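Local coordinates for protein 2-hydroxyisobutyryl-CoA synthetase (Aquincola tertiaricarbonis, PDB 6HDY) that belongs to the AMP-binding (ANL) enzyme superfamily, with a large N-terminal domain and a smaller C-terminal domain, at residues 15-21 / 330-334; 149-155 / 184-188; 283-288 / 300-306; 323-327 / 338-342. One frame throughout, in Å; residues are numbered along the deposited sequence.

Contact 1. Residues 15-21 / 330-334; sequences WNFPVEY and LERTS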
# COMPACT_ATOMS: atom_id res chain seq x y z
N TRP A 15 -8.59 30.48 -5.27
CA TRP A 15 -10.02 30.25 -5.08
C TRP A 15 -10.71 30.14 -6.42
O TRP A 15 -11.01 31.15 -7.04
CB TRP A 15 -10.63 31.34 -4.19
CG TRP A 15 -12.03 31.06 -3.72
CD1 TRP A 15 -13.15 31.80 -3.99
CD2 TRP A 15 -12.45 29.99 -2.86
NE1 TRP A 15 -14.24 31.24 -3.36
CE2 TRP A 15 -13.85 30.14 -2.66
CE3 TRP A 15 -11.79 28.91 -2.24
CZ2 TRP A 15 -14.58 29.26 -1.85
CZ3 TRP A 15 -12.53 28.03 -1.46
CH2 TRP A 15 -13.90 28.21 -1.27
N ASN A 16 -10.94 28.91 -6.88
CA ASN A 16 -11.58 28.65 -8.17
C ASN A 16 -12.25 27.28 -8.17
O ASN A 16 -11.75 26.34 -7.54
CB ASN A 16 -10.51 28.71 -9.29
CG ASN A 16 -11.03 28.89 -10.70
OD1 ASN A 16 -12.00 29.62 -10.96
ND2 ASN A 16 -10.33 28.30 -11.66
N PHE A 17 -13.37 27.17 -8.91
CA PHE A 17 -14.04 25.89 -9.14
C PHE A 17 -14.24 25.68 -10.64
O PHE A 17 -14.91 26.50 -11.27
CB PHE A 17 -15.37 25.71 -8.39
CG PHE A 17 -15.90 24.29 -8.47
CD1 PHE A 17 -16.72 23.89 -9.53
CD2 PHE A 17 -15.55 23.34 -7.51
CE1 PHE A 17 -17.20 22.58 -9.60
CE2 PHE A 17 -16.05 22.04 -7.58
CZ PHE A 17 -16.86 21.66 -8.64
N PRO A 18 -13.73 24.55 -11.21
CA PRO A 18 -12.90 23.49 -10.58
C PRO A 18 -11.54 24.05 -10.14
O PRO A 18 -10.99 24.91 -10.81
CB PRO A 18 -12.72 22.46 -11.71
CG PRO A 18 -13.81 22.76 -12.70
CD PRO A 18 -13.93 24.27 -12.64
N VAL A 19 -11.03 23.58 -9.00
CA VAL A 19 -9.75 24.04 -8.45
C VAL A 19 -8.55 23.53 -9.33
O VAL A 19 -8.67 22.53 -10.02
CB VAL A 19 -9.65 23.68 -6.94
CG1 VAL A 19 -9.19 22.24 -6.74
CG2 VAL A 19 -8.76 24.67 -6.19
N GLU A 20 -7.43 24.27 -9.31
CA GLU A 20 -6.24 24.00 -10.12
C GLU A 20 -5.00 24.59 -9.47
O GLU A 20 -4.46 25.60 -9.94
CB GLU A 20 -6.45 24.61 -11.53
CG GLU A 20 -6.48 23.55 -12.61
CD GLU A 20 -5.54 23.78 -13.78
OE1 GLU A 20 -4.77 22.84 -14.12
OE2 GLU A 20 -5.55 24.89 -14.36
N TYR A 21 -4.52 23.94 -8.42
CA TYR A 21 -3.39 24.39 -7.62
C TYR A 21 -2.02 24.39 -8.29
O TYR A 21 -1.65 23.43 -8.96
CB TYR A 21 -3.29 23.55 -6.34
CG TYR A 21 -4.38 23.82 -5.32
CD1 TYR A 21 -4.44 25.04 -4.63
CD2 TYR A 21 -5.29 22.82 -4.96
CE1 TYR A 21 -5.43 25.28 -3.69
CE2 TYR A 21 -6.26 23.04 -3.98
CZ TYR A 21 -6.32 24.27 -3.34
OH TYR A 21 -7.25 24.47 -2.36
N LEU A 330 -16.06 21.33 -1.45
CA LEU A 330 -16.04 22.61 -2.19
C LEU A 330 -15.03 22.60 -3.37
O LEU A 330 -15.04 23.51 -4.20
CB LEU A 330 -15.76 23.80 -1.24
CG LEU A 330 -16.69 23.98 -0.03
CD1 LEU A 330 -16.27 25.17 0.78
CD2 LEU A 330 -18.13 24.13 -0.47
N GLU A 331 -14.19 21.56 -3.45
CA GLU A 331 -13.12 21.45 -4.44
C GLU A 331 -13.01 20.06 -5.07
O GLU A 331 -11.89 19.55 -5.24
CB GLU A 331 -11.77 21.87 -3.79
CG GLU A 331 -11.68 23.34 -3.40
CD GLU A 331 -10.33 23.84 -2.92
OE1 GLU A 331 -9.49 23.01 -2.52
OE2 GLU A 331 -10.12 25.07 -2.94
N ARG A 332 -14.16 19.44 -5.42
CA ARG A 332 -14.18 18.12 -6.06
C ARG A 332 -15.16 18.02 -7.20
O ARG A 332 -16.32 18.43 -7.08
CB ARG A 332 -14.41 16.99 -5.03
CG ARG A 332 -13.15 16.64 -4.24
CD ARG A 332 -13.22 15.29 -3.56
NE ARG A 332 -13.39 14.16 -4.48
CZ ARG A 332 -13.48 12.89 -4.09
NH1 ARG A 332 -13.39 12.58 -2.80
NH2 ARG A 332 -13.65 11.92 -4.98
N THR A 333 -14.71 17.46 -8.33
CA THR A 333 -15.54 17.26 -9.52
C THR A 333 -15.99 15.80 -9.67
O THR A 333 -16.97 15.55 -10.35
CB THR A 333 -14.79 17.75 -10.78
OG1 THR A 333 -13.52 17.10 -10.84
CG2 THR A 333 -14.63 19.27 -10.82
N SER A 334 -15.27 14.85 -9.05
CA SER A 334 -15.58 13.40 -9.14
C SER A 334 -16.21 12.94 -7.82
O SER A 334 -15.66 13.23 -6.75
CB SER A 334 -14.32 12.58 -9.45
OG SER A 334 -13.51 12.39 -8.29
O HOH W 1 -11.09 26.72 -4.73
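An irregular N-terminal strap, residues 15-21, crosses the connection 330-334 that links strands 322-329 and 340-347, and most of the strap converges on Glu331. With CG anti to its own carbonyl carbon (chi1 -66°) and the chain extended beyond, Glu331 carries its carboxylate in among Trp15, Val19 and Tyr21. Tyr21 OH donates to Glu331 OE1 at 2.7 Å, where it meets the syn lone pair of that oxygen; the phenol ring and the carboxylate are turned 67° apart. The second oxygen, Glu331 OE2, takes a hydrogen bond of 2.6 Å from water 1, which in turn accepts from Asn16 N at 3.1 Å, and it also forms a salt bridge with Arg38. Val19 crosses the glutamate chain at a slant, its CG2 3.5 Å from Glu331 OE2, while the same methyl sits over one face of the Tyr21 ring, toward its rim. The Phe17 ring meets the backbone edge-on: CD2 is 3.4 Å from Leu330 O, and CZ is 3.6 Å from Arg332 O, which lies in the ring plane. Thr333 CG2 closes this end, 3.8 Å from Pro18 CB, beside the cis peptide. The guanidinium of Arg332 is bound instead by Asp143 and Ser282 O. With a phenol, a water and an arginine all serving one buried carboxylate, Glu331 is probably ionised, and the strap is tied to the connection by polar bonds and ring packing.

Contact 2. Residues 149-155 / 184-188; sequences NAHARIM and GAERL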
# COMPACT_ATOMS: atom_id res chain seq x y z
N ASN A 149 -2.98 18.66 -2.37
CA ASN A 149 -2.74 20.05 -2.02
C ASN A 149 -3.39 20.43 -0.71
O ASN A 149 -2.73 21.04 0.14
CB ASN A 149 -3.16 20.98 -3.14
CG ASN A 149 -2.16 21.02 -4.24
OD1 ASN A 149 -1.23 21.82 -4.21
ND2 ASN A 149 -2.29 20.13 -5.21
N ALA A 150 -4.68 20.05 -0.52
CA ALA A 150 -5.41 20.28 0.73
C ALA A 150 -4.65 19.63 1.86
O ALA A 150 -4.45 20.26 2.88
CB ALA A 150 -6.79 19.66 0.65
N HIS A 151 -4.19 18.37 1.68
CA HIS A 151 -3.49 17.65 2.75
C HIS A 151 -2.13 18.21 3.08
O HIS A 151 -1.80 18.24 4.25
CB HIS A 151 -3.43 16.15 2.46
CG HIS A 151 -4.75 15.49 2.70
ND1 HIS A 151 -4.90 14.15 2.57
CD2 HIS A 151 -5.93 16.02 3.09
CE1 HIS A 151 -6.16 13.89 2.88
NE2 HIS A 151 -6.81 14.99 3.21
N ALA A 152 -1.32 18.64 2.06
CA ALA A 152 -0.00 19.28 2.29
C ALA A 152 -0.18 20.54 3.13
O ALA A 152 0.63 20.80 4.03
CB ALA A 152 0.66 19.65 0.96
N ARG A 153 -1.24 21.31 2.84
CA ARG A 153 -1.61 22.55 3.53
C ARG A 153 -1.85 22.34 5.04
O ARG A 153 -1.27 23.04 5.87
CB ARG A 153 -2.84 23.16 2.83
CG ARG A 153 -3.57 24.21 3.64
CD ARG A 153 -4.59 24.88 2.78
NE ARG A 153 -5.45 25.77 3.56
CZ ARG A 153 -6.64 26.19 3.17
NH1 ARG A 153 -7.12 25.83 1.99
NH2 ARG A 153 -7.35 27.00 3.94
N ILE A 154 -2.70 21.35 5.37
CA ILE A 154 -3.09 20.98 6.72
C ILE A 154 -1.90 20.32 7.46
O ILE A 154 -1.76 20.52 8.66
CB ILE A 154 -4.37 20.09 6.64
CG1 ILE A 154 -5.56 20.89 6.06
CG2 ILE A 154 -4.72 19.51 8.00
CD1 ILE A 154 -6.63 20.04 5.41
N MET A 155 -1.06 19.53 6.76
CA MET A 155 0.11 18.89 7.37
C MET A 155 1.16 19.97 7.75
O MET A 155 1.84 19.85 8.77
CB MET A 155 0.71 17.82 6.43
CG MET A 155 -0.02 16.49 6.49
SD MET A 155 0.48 15.34 5.17
CE MET A 155 2.19 15.13 5.56
N GLY A 184 -0.44 14.00 0.57
CA GLY A 184 -0.12 15.23 1.28
C GLY A 184 1.37 15.34 1.52
O GLY A 184 1.96 16.39 1.28
N ALA A 185 2.00 14.23 1.95
CA ALA A 185 3.45 14.16 2.17
C ALA A 185 4.22 14.42 0.87
O ALA A 185 5.16 15.21 0.86
CB ALA A 185 3.83 12.79 2.75
N GLU A 186 3.78 13.80 -0.24
CA GLU A 186 4.35 13.99 -1.59
C GLU A 186 4.28 15.46 -2.00
O GLU A 186 5.31 16.03 -2.41
CB GLU A 186 3.61 13.11 -2.62
CG GLU A 186 3.90 11.60 -2.54
CD GLU A 186 3.08 10.67 -3.43
OE1 GLU A 186 2.07 11.11 -4.01
OE2 GLU A 186 3.46 9.49 -3.55
N ARG A 187 3.09 16.09 -1.91
CA ARG A 187 2.89 17.49 -2.28
C ARG A 187 3.65 18.46 -1.33
O ARG A 187 4.16 19.51 -1.77
CB ARG A 187 1.38 17.83 -2.35
CG ARG A 187 1.04 19.29 -2.73
CD ARG A 187 1.70 19.75 -4.04
NE ARG A 187 1.49 21.18 -4.29
CZ ARG A 187 2.29 22.16 -3.86
NH1 ARG A 187 1.99 23.42 -4.12
NH2 ARG A 187 3.38 21.87 -3.16
N LEU A 188 3.77 18.08 -0.05
CA LEU A 188 4.50 18.89 0.95
C LEU A 188 6.02 18.90 0.67
O LEU A 188 6.75 19.67 1.29
CB LEU A 188 4.20 18.33 2.37
CG LEU A 188 4.77 19.08 3.60
CD1 LEU A 188 4.49 20.61 3.54
CD2 LEU A 188 4.26 18.45 4.87
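Ala152 sits over Gly184 where helices 141-157 and 176-187 meet, Ala152 CA and Gly184 CA lying 4.2 Å apart. Packing against the backbone is close because Gly184 brings no side chain: His151 CB rests 3.6 Å from Gly184 CA, and Ala152 CB reaches Gly184 O at 3.5 Å. Met155, bent at its last torsion (chi3 62°), lays sulfur and methyl along the second helix backbone, with CE 3.7 Å from Ala185 N. Apolar contacts add Ala152 CB to Leu188 CB at 4.0 Å, Met155 CB to Leu188 CD2 at 3.9 Å and Met155 CE to Ala185 CB. At the other end, Arg187 NE donates to Asn149 OD1 at 2.8 Å, but the bond is bent (130° at the hydrogen) and the donor stands above the carbonyl plane, with amide and guanidinium turned 84° apart. Asn149 ND2 binds Arg145 O and Glu23, and Arg187 NH1 binds Tyr25 O. His151 turns its imidazole to Gly180 O and Met285 N. The buried Arg187 charge is probably stabilised by the Asn149 amide oxygen and Tyr25 O, with Glu23 as a long, weak ion pair, so polar bonds pin one end of the helix pair.

Contact 3. Residues 283-288 / 300-306; sequences PFMNVA and WQDIIYT. With 3HL ((3S)-3-hydroxybutanoic acid), chain B; 8LQ ([[(2~{R},3~{S},4~{R},5~{R})-5-(6-aminopurin-9-yl)-3,4-bis(oxidanyl)oxolan-2-yl]methoxy-oxidanyl-phosphoryl] (3~{S})-3-oxidanylbutanoate), chain C.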
# COMPACT_ATOMS: atom_id res chain seq x y z
N PRO A 283 -10.64 15.25 0.51
CA PRO A 283 -9.60 15.35 1.55
C PRO A 283 -10.18 15.28 2.98
O PRO A 283 -10.82 16.22 3.45
CB PRO A 283 -8.91 16.69 1.21
CG PRO A 283 -9.99 17.51 0.54
CD PRO A 283 -10.78 16.50 -0.26
N PHE A 284 -10.01 14.12 3.62
CA PHE A 284 -10.59 13.81 4.93
C PHE A 284 -9.95 14.60 6.07
O PHE A 284 -10.53 14.66 7.16
CB PHE A 284 -10.55 12.29 5.21
CG PHE A 284 -9.15 11.71 5.14
CD1 PHE A 284 -8.28 11.82 6.23
CD2 PHE A 284 -8.69 11.08 3.99
CE1 PHE A 284 -6.98 11.33 6.15
CE2 PHE A 284 -7.40 10.57 3.93
CZ PHE A 284 -6.56 10.70 5.01
N MET A 285 -8.76 15.21 5.83
CA MET A 285 -8.09 16.05 6.82
C MET A 285 -8.81 17.42 6.95
O MET A 285 -8.32 18.28 7.66
CB MET A 285 -6.58 16.22 6.49
CG MET A 285 -5.77 14.95 6.67
SD MET A 285 -3.99 15.09 6.33
CE MET A 285 -3.48 16.03 7.70
N ASN A 286 -9.99 17.60 6.31
CA ASN A 286 -10.82 18.83 6.39
C ASN A 286 -11.20 19.19 7.85
O ASN A 286 -11.65 20.30 8.15
CB ASN A 286 -12.06 18.71 5.48
CG ASN A 286 -13.08 17.73 6.01
OD1 ASN A 286 -12.89 16.53 5.96
ND2 ASN A 286 -14.17 18.21 6.57
N VAL A 287 -11.06 18.23 8.75
CA VAL A 287 -11.19 18.39 10.20
C VAL A 287 -9.84 17.93 10.74
O VAL A 287 -9.42 16.80 10.45
CB VAL A 287 -12.42 17.74 10.89
CG1 VAL A 287 -13.72 18.44 10.49
CG2 VAL A 287 -12.50 16.24 10.63
N ALA A 288 -9.08 18.87 11.35
CA ALA A 288 -7.72 18.59 11.83
C ALA A 288 -7.21 19.63 12.80
O ALA A 288 -7.36 20.83 12.57
CB ALA A 288 -6.74 18.48 10.66
N TRP A 300 -11.72 23.07 8.54
CA TRP A 300 -11.14 23.84 7.44
C TRP A 300 -12.24 24.04 6.38
O TRP A 300 -12.29 23.35 5.37
CB TRP A 300 -9.90 23.13 6.89
CG TRP A 300 -8.80 22.99 7.89
CD1 TRP A 300 -8.82 22.24 9.03
CD2 TRP A 300 -7.47 23.53 7.79
NE1 TRP A 300 -7.61 22.32 9.68
CE2 TRP A 300 -6.75 23.09 8.93
CE3 TRP A 300 -6.81 24.33 6.84
CZ2 TRP A 300 -5.40 23.44 9.15
CZ3 TRP A 300 -5.49 24.68 7.07
CH2 TRP A 300 -4.79 24.24 8.21
N GLN A 301 -13.13 25.01 6.67
CA GLN A 301 -14.37 25.35 5.98
C GLN A 301 -14.27 25.64 4.48
O GLN A 301 -15.22 25.35 3.75
CB GLN A 301 -15.07 26.51 6.69
CG GLN A 301 -15.61 26.16 8.09
CD GLN A 301 -16.64 25.05 8.11
OE1 GLN A 301 -16.33 23.86 7.93
NE2 GLN A 301 -17.88 25.40 8.38
N ASP A 302 -13.16 26.25 4.02
CA ASP A 302 -12.94 26.57 2.60
C ASP A 302 -12.43 25.38 1.78
O ASP A 302 -12.25 25.50 0.56
CB ASP A 302 -12.04 27.80 2.44
CG ASP A 302 -10.75 27.68 3.21
OD1 ASP A 302 -10.78 27.87 4.44
OD2 ASP A 302 -9.72 27.35 2.59
N ILE A 303 -12.18 24.23 2.45
CA ILE A 303 -11.78 22.98 1.79
C ILE A 303 -13.06 22.11 1.64
O ILE A 303 -13.40 21.72 0.53
CB ILE A 303 -10.60 22.25 2.51
CG1 ILE A 303 -9.30 23.09 2.44
CG2 ILE A 303 -10.39 20.83 1.90
CD1 ILE A 303 -8.08 22.61 3.26
N ILE A 304 -13.77 21.86 2.76
CA ILE A 304 -15.04 21.14 2.87
C ILE A 304 -15.86 21.91 3.90
O ILE A 304 -15.35 22.23 4.98
CB ILE A 304 -14.86 19.63 3.26
CG1 ILE A 304 -14.36 18.80 2.05
CG2 ILE A 304 -16.14 18.99 3.92
CD1 ILE A 304 -13.80 17.44 2.42
N TYR A 305 -17.13 22.18 3.58
CA TYR A 305 -18.04 22.88 4.47
C TYR A 305 -18.67 21.91 5.49
O TYR A 305 -19.49 21.06 5.13
CB TYR A 305 -19.10 23.65 3.64
CG TYR A 305 -20.12 24.40 4.46
CD1 TYR A 305 -19.72 25.31 5.45
CD2 TYR A 305 -21.48 24.22 4.26
CE1 TYR A 305 -20.65 26.01 6.21
CE2 TYR A 305 -22.43 24.93 5.01
CZ TYR A 305 -22.01 25.82 5.98
OH TYR A 305 -22.94 26.51 6.70
N THR A 306 -18.23 22.01 6.75
CA THR A 306 -18.73 21.18 7.85
C THR A 306 -19.91 21.90 8.55
O THR A 306 -19.80 23.09 8.90
CB THR A 306 -17.60 20.81 8.85
OG1 THR A 306 -16.55 20.11 8.20
CG2 THR A 306 -18.11 19.97 10.04
CA 3HL B . -11.17 7.64 7.48
CB 3HL B . -11.16 7.63 5.93
OG1 3HL B . -10.54 8.77 5.37
CG2 3HL B . -10.44 6.43 5.39
C 3HL B . -10.45 8.87 7.96
OA 3HL B . -9.24 8.97 7.76
OB 3HL B . -11.24 9.87 8.42
N9 8LQ C . -13.39 8.48 12.37
C8 8LQ C . -12.50 8.79 11.42
N7 8LQ C . -11.64 9.68 11.91
C5 8LQ C . -12.02 9.95 13.17
C6 8LQ C . -11.49 10.72 14.15
N6 8LQ C . -10.42 11.45 13.87
N1 8LQ C . -12.05 10.80 15.37
C2 8LQ C . -13.18 10.04 15.68
N3 8LQ C . -13.66 9.20 14.68
C4 8LQ C . -13.10 9.20 13.45
CAA 8LQ C . -10.11 7.88 5.61
CAZ 8LQ C . -9.93 8.49 7.02
OAE 8LQ C . -9.01 7.71 7.77
CAL 8LQ C . -11.26 8.55 7.80
CAS 8LQ C . -11.91 7.17 7.89
OAC 8LQ C . -11.50 6.34 8.70
OAQ 8LQ C . -12.90 6.92 6.95
PBC 8LQ C . -13.90 5.67 7.05
OAH 8LQ C . -12.96 4.40 6.89
OAD 8LQ C . -14.98 5.71 6.05
O5' 8LQ C . -14.50 5.77 8.50
C5' 8LQ C . -15.10 7.01 8.87
C4' 8LQ C . -15.59 6.93 10.29
O4' 8LQ C . -14.47 6.65 11.17
C3' 8LQ C . -16.06 8.27 10.66
O3' 8LQ C . -17.45 8.46 10.26
C2' 8LQ C . -15.88 8.23 12.18
O2' 8LQ C . -16.94 7.41 12.83
C1' 8LQ C . -14.55 7.53 12.30
O HOH W 2 -14.08 20.96 7.21
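Trp300 turns the pyrrole edge of its indole to the backbone of 283-288. Its NE1 donates to Ala288 O at 3.3 Å in a nearly straight bond (168°), and that oxygen lies in the plane of the ring. Trp300 N gives a second bond, 2.8 Å long, to Asn286 O, and CD1 of the same indole passes beside this oxygen. With CG anti to the carbonyl carbon (chi1 -62°), the indole swings toward the partner segment, and one residue grips two carbonyls. Asn286 O also receives a hydrogen bond from water 2, which donates to Ile304 O as well and lies 2.8 Å from Thr306 OG1, joining turn and strand through solvent. Asn286 CB rests against Ile304, 3.7 Å from its CB, the two side chains crossing obliquely. Pro283, which follows a cis peptide, sets its ring against both isoleucines: CG is 3.6 Å from Ile303 CG2 and CD 4.1 Å from Ile304 CD1. The side chain of Gln301, in the loop before strand 304-306, reaches ahead to Thr306, its amide taking Thr306 N on OE1 and donating from NE2 to Thr306 O, which mimics a backbone pair. Phe284 points the other way. One face of its ring carries (3S)-3-hydroxybutanoic acid, whose OA lies 3.4 Å above the plane, while 8LQ, whose modelled position overlaps that of the acid, puts CAZ over that face too; His151 meets Phe284 edge-to-face. A wall of the ligand pocket in an AMP-binding domain is thus backed by strand 304-310 and the tryptophan that precedes it.

Contact 4. Residues 323-327 / 338-342; sequences GTPVY and IRLLS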
# COMPACT_ATOMS: atom_id res chain seq x y z
N GLY A 323 -23.85 17.61 18.18
CA GLY A 323 -24.62 17.25 16.99
C GLY A 323 -23.88 16.34 16.04
O GLY A 323 -22.81 15.81 16.37
N THR A 324 -24.44 16.13 14.84
CA THR A 324 -23.83 15.25 13.86
C THR A 324 -23.17 16.02 12.71
O THR A 324 -23.82 16.84 12.08
CB THR A 324 -24.81 14.16 13.36
OG1 THR A 324 -24.06 13.20 12.62
CG2 THR A 324 -25.95 14.70 12.49
N PRO A 325 -21.89 15.73 12.40
CA PRO A 325 -21.26 16.38 11.24
C PRO A 325 -21.90 15.98 9.90
O PRO A 325 -22.14 14.79 9.61
CB PRO A 325 -19.80 15.91 11.33
CG PRO A 325 -19.62 15.44 12.76
CD PRO A 325 -20.94 14.83 13.10
N VAL A 326 -22.23 17.00 9.10
CA VAL A 326 -22.80 16.91 7.75
C VAL A 326 -21.77 17.65 6.90
O VAL A 326 -21.38 18.77 7.27
CB VAL A 326 -24.25 17.49 7.66
CG1 VAL A 326 -24.70 17.69 6.20
CG2 VAL A 326 -25.25 16.61 8.42
N TYR A 327 -21.28 17.00 5.82
CA TYR A 327 -20.18 17.56 5.02
C TYR A 327 -20.49 17.79 3.56
O TYR A 327 -21.21 17.01 2.95
CB TYR A 327 -18.95 16.64 5.10
CG TYR A 327 -18.44 16.28 6.47
CD1 TYR A 327 -17.64 17.16 7.20
CD2 TYR A 327 -18.66 15.01 7.00
CE1 TYR A 327 -17.08 16.78 8.43
CE2 TYR A 327 -18.09 14.62 8.22
CZ TYR A 327 -17.31 15.51 8.93
OH TYR A 327 -16.77 15.15 10.14
N ILE A 338 -22.46 16.23 -1.33
CA ILE A 338 -23.18 17.44 -0.95
C ILE A 338 -24.12 17.11 0.19
O ILE A 338 -25.16 16.48 0.00
CB ILE A 338 -23.88 18.17 -2.15
CG1 ILE A 338 -22.90 18.38 -3.32
CG2 ILE A 338 -24.48 19.50 -1.68
CD1 ILE A 338 -23.55 18.72 -4.60
N ARG A 339 -23.74 17.56 1.37
CA ARG A 339 -24.46 17.35 2.62
C ARG A 339 -24.54 15.87 2.95
O ARG A 339 -25.61 15.33 3.19
CB ARG A 339 -25.84 18.08 2.63
CG ARG A 339 -25.65 19.53 3.00
CD ARG A 339 -26.89 20.39 3.03
NE ARG A 339 -28.00 19.84 3.81
CZ ARG A 339 -28.18 20.01 5.12
NH1 ARG A 339 -27.28 20.65 5.85
NH2 ARG A 339 -29.25 19.51 5.71
N LEU A 340 -23.38 15.20 2.99
CA LEU A 340 -23.33 13.80 3.42
C LEU A 340 -23.40 13.74 4.94
O LEU A 340 -22.63 14.41 5.64
CB LEU A 340 -22.10 13.03 2.89
CG LEU A 340 -21.84 11.59 3.40
CD1 LEU A 340 -22.88 10.60 2.86
CD2 LEU A 340 -20.42 11.12 3.03
N LEU A 341 -24.36 12.94 5.44
CA LEU A 341 -24.59 12.68 6.85
C LEU A 341 -23.50 11.70 7.34
O LEU A 341 -23.35 10.62 6.79
CB LEU A 341 -26.01 12.10 7.03
CG LEU A 341 -26.41 11.59 8.43
CD1 LEU A 341 -26.35 12.71 9.46
CD2 LEU A 341 -27.81 11.00 8.41
N SER A 342 -22.70 12.11 8.34
CA SER A 342 -21.61 11.27 8.86
C SER A 342 -22.13 10.17 9.75
O SER A 342 -21.60 9.05 9.71
CB SER A 342 -20.59 12.10 9.62
OG SER A 342 -21.13 12.56 10.84
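Ser342 holds its OG between its backbone N and carbonyl carbon (chi1 71°), which turns the hydroxyl back onto Pro325 O, the carbonyl also bound by its N-H. Ser342 N comes to Pro325 O at 3.0 Å, nearly in line with the C=O bond, whereas Ser342 OG meets Pro325 O at 2.7 Å, in the carbonyl plane on a lone pair. Ser342 OG accepts from Asp344 N. Arg339 has positive backbone angles (phi 63°, psi 54°), and with Leu340 it faces the single residue Tyr327. Leu340 N donates to Tyr327 O at 2.8 Å, and Tyr327 N returns a bond of 2.9 Å to Leu340 O. Val326, with CG1 anti to its N, sets that methyl 3.6 Å from Arg339 CA and over one face of the guanidinium, whose nitrogens are held by Glu307, Val92 O and Met314 O. On the sheet face that carries Val326, Leu341 CD1 comes 3.6 Å from Thr324 CG2. The Tyr327 ring lies on the other face, with Leu340, its CE2 3.8 Å from Ser342 CB. This is an antiparallel hairpin of strands 322-329 and 340-347 with a G1 beta bulge at Arg339-Leu340, in the antiparallel sheet beside the ligand pocket.

Contacts 1, 2 and 3 cluster on one side of the large domain, with centres about 13 to 16 Å apart; contact 4 lies about 12 Å from contact 3 but about 20 Å from contact 1 and about 24 Å from contact 2. Along the chain, contacts 2 and 3 follow in series between the two segments of contact 1, while contact 4 alternates with contact 1. Helix 141-157 of contact 2 reaches contact 3 through the salt bridge of Arg153 with Asp302, and contact 1 through Asn149 against Tyr21. Contacts 3 and 4 share the antiparallel sheet, in which 304-310 and 322-329 are neighbours. Helices, N-terminal strap and sheet are thereby connected behind the ligand pocket.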